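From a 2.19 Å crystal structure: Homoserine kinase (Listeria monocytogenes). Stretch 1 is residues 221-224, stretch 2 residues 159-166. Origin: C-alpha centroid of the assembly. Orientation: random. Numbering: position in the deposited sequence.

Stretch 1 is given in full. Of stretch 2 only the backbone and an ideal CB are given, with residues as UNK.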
# COMPACT_ATOMS: atom_id res chain seq x y z
N SER A 221 -5.11 -30.43 -19.21
CA SER A 221 -6.48 -30.84 -18.95
C SER A 221 -7.47 -30.28 -20.01
O SER A 221 -7.05 -29.59 -20.93
CB SER A 221 -6.88 -30.52 -17.50
OG SER A 221 -6.78 -29.13 -17.23
N GLN A 222 -8.76 -30.61 -19.87
CA GLN A 222 -9.74 -30.54 -20.98
C GLN A 222 -9.87 -29.21 -21.73
O GLN A 222 -10.10 -29.21 -22.94
CB GLN A 222 -11.13 -31.03 -20.52
CG GLN A 222 -11.63 -30.40 -19.22
CD GLN A 222 -12.86 -31.12 -18.62
OE1 GLN A 222 -13.94 -31.15 -19.22
NE2 GLN A 222 -12.68 -31.67 -17.42
N LEU A 223 -9.70 -28.10 -21.03
CA LEU A 223 -9.91 -26.77 -21.62
C LEU A 223 -8.64 -26.16 -22.21
O LEU A 223 -8.68 -25.06 -22.79
CB LEU A 223 -10.55 -25.83 -20.59
CG LEU A 223 -12.00 -26.12 -20.21
CD1 LEU A 223 -12.49 -25.16 -19.14
CD2 LEU A 223 -12.91 -26.07 -21.43
N VAL A 224 -7.52 -26.85 -22.05
CA VAL A 224 -6.23 -26.31 -22.49
C VAL A 224 -6.19 -25.94 -23.99
O VAL A 224 -5.75 -24.84 -24.31
CB VAL A 224 -5.03 -27.22 -22.06
CG1 VAL A 224 -3.73 -26.88 -22.82
CG2 VAL A 224 -4.81 -27.17 -20.53
N UNK A 159 -15.33 -17.53 -15.21
CA UNK A 159 -14.91 -18.90 -15.03
C UNK A 159 -15.53 -19.80 -16.09
O UNK A 159 -16.77 -19.85 -16.24
CB UNK A 159 -15.28 -19.39 -13.63
N UNK A 160 -14.69 -20.51 -16.83
CA UNK A 160 -15.16 -21.62 -17.65
C UNK A 160 -15.11 -22.86 -16.79
O UNK A 160 -14.04 -23.42 -16.55
CB UNK A 160 -14.33 -21.79 -18.92
N UNK A 161 -16.27 -23.30 -16.33
CA UNK A 161 -16.35 -24.47 -15.49
C UNK A 161 -16.82 -25.70 -16.30
O UNK A 161 -18.02 -25.81 -16.60
CB UNK A 161 -17.29 -24.20 -14.32
N UNK A 162 -15.88 -26.60 -16.68
CA UNK A 162 -16.30 -27.82 -17.38
C UNK A 162 -16.64 -28.92 -16.37
O UNK A 162 -16.64 -28.68 -15.15
CB UNK A 162 -15.21 -28.30 -18.34
N UNK A 163 -16.95 -30.09 -16.88
CA UNK A 163 -17.20 -31.29 -16.09
C UNK A 163 -15.91 -31.71 -15.40
O UNK A 163 -14.82 -31.34 -15.86
CB UNK A 163 -17.74 -32.42 -16.96
N UNK A 164 -16.03 -32.48 -14.32
CA UNK A 164 -14.86 -33.09 -13.70
C UNK A 164 -14.02 -33.79 -14.77
O UNK A 164 -14.56 -34.28 -15.77
CB UNK A 164 -15.28 -34.08 -12.61
N UNK A 165 -12.70 -33.77 -14.59
CA UNK A 165 -11.78 -34.51 -15.47
C UNK A 165 -12.14 -36.01 -15.46
O UNK A 165 -12.46 -36.58 -14.41
CB UNK A 165 -10.33 -34.30 -15.03
N UNK A 166 -12.10 -36.64 -16.63
CA UNK A 166 -12.53 -38.03 -16.73
C UNK A 166 -11.51 -39.04 -16.19
O UNK A 166 -11.88 -40.06 -15.62
CB UNK A 166 -12.84 -38.36 -18.19

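Stretch 1 folds as a type I beta turn from Ser-221 to Val-224, closed by the backbone hydrogen bond from Val-224 N to Ser-221 O (3.0 Å), and it presents the side chains of Gln-222 and Leu-223 to the other stretch.

Position 159 lies in a strand, with extended backbone angles, and nothing of stretch 1 comes within 5.5 Å of its ideal CB. Stretch 1 therefore sets no preference there; the deposited residue is Ala-159, which makes no contact with it.

At position 160 the strand continues, and CA-to-CB points toward stretch 1, with the ideal CB 3.8 Å from Leu-223 CD1. A methyl group so close favours an apolar residue, whether aliphatic or aromatic, provided that its bulk can turn aside. The residue is Phe-160. Its CB packs against Leu-223 CD1 at 3.8 Å, while chi1 in the m well carries the ring away from stretch 1, so that the contact is made near the backbone; Phe-160 O also lies 3.5 Å from Leu-223 CD1.

Position 161, as expected for alternation along a strand, points away, and many side chains would satisfy stretch 1 equally well. Ile-161 occupies it without touching the turn.

Position 162 again points toward stretch 1. Its ideal CB is 4.2 Å from Leu-223 CD1 and a tight 3.2 Å from Gln-222 OE1, so a compact apolar group would suit better than a long one. A phi of -87° is compatible with proline, although valine or alanine could also be considered. Pro-162 is found, its ring in the C-gamma endo pucker. Pro-162 CG packs on Leu-223 CD1 at 3.5 Å, and Pro-162 CB lies 3.3 Å from Gln-222 OE1, so the ring meets both the leucine methyl and the amide end of the glutamine.

At position 163 CA-to-CB runs sideways, and the ideal CB is 4.6 Å from Gln-222 OE1. The backbone matters more here, since its carbonyl faces the glutamine amide, and almost any side chain leading outward would do. Lys-163 extends its chain away from stretch 1, while its O accepts a short but weak hydrogen bond from Gln-222 NE2 (2.7 Å), bent to 127° at the hydrogen.

Position 164 points away and is undemanding; Ala-164 fills it.

Position 165 has a sideways CB, 4.3 Å from Gln-222 NE2. With an amide NH2 and the backbone N of Gln-222 on offer, an acceptor is wanted: glutamate or glutamine could reach back, and a shorter aspartate might meet the amide but not the backbone N as well. Glu-165 does so, its chi1 t and chi2 p bringing the carboxylate nearer than its CB direction suggests. Glu-165 OE2 accepts a hydrogen bond from Gln-222 NE2 (2.9 Å, 150°), and Glu-165 OE1 a weak one from Gln-222 N (3.3 Å). Glu-165 OE2 also approaches Ser-221 CB at 3.5 Å.

Position 166 points sideways into space that stretch 1 does not reach, leaving the choice open; Leu-166 makes no contact with the turn.

Stretch 2 (159-166) AFIPKAEL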
# COMPACT_ATOMS: atom_id res chain seq x y z
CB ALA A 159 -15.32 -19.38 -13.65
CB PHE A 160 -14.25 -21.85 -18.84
CG PHE A 160 -14.38 -20.84 -19.92
CD1 PHE A 160 -15.13 -21.12 -21.05
CD2 PHE A 160 -13.70 -19.61 -19.84
CE1 PHE A 160 -15.22 -20.21 -22.09
CE2 PHE A 160 -13.79 -18.69 -20.87
CZ PHE A 160 -14.56 -18.98 -22.00
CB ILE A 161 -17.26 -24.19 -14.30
CG1 ILE A 161 -16.68 -23.03 -13.48
CG2 ILE A 161 -17.47 -25.47 -13.46
CD1 ILE A 161 -17.64 -22.47 -12.51
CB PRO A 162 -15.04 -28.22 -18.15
CG PRO A 162 -13.90 -27.77 -17.24
CD PRO A 162 -14.44 -26.64 -16.34
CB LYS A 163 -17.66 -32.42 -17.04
CG LYS A 163 -18.95 -32.09 -17.82
CD LYS A 163 -20.13 -32.09 -16.87
CE LYS A 163 -21.46 -32.02 -17.60
NZ LYS A 163 -22.55 -31.95 -16.58
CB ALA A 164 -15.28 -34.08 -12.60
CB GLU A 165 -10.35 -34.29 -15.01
CG GLU A 165 -9.26 -34.37 -16.10
CD GLU A 165 -9.34 -33.28 -17.15
OE1 GLU A 165 -8.86 -33.50 -18.30
OE2 GLU A 165 -9.88 -32.19 -16.84
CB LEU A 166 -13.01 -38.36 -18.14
CG LEU A 166 -14.34 -37.65 -18.49
CD1 LEU A 166 -14.58 -37.63 -20.01
CD2 LEU A 166 -15.55 -38.25 -17.75
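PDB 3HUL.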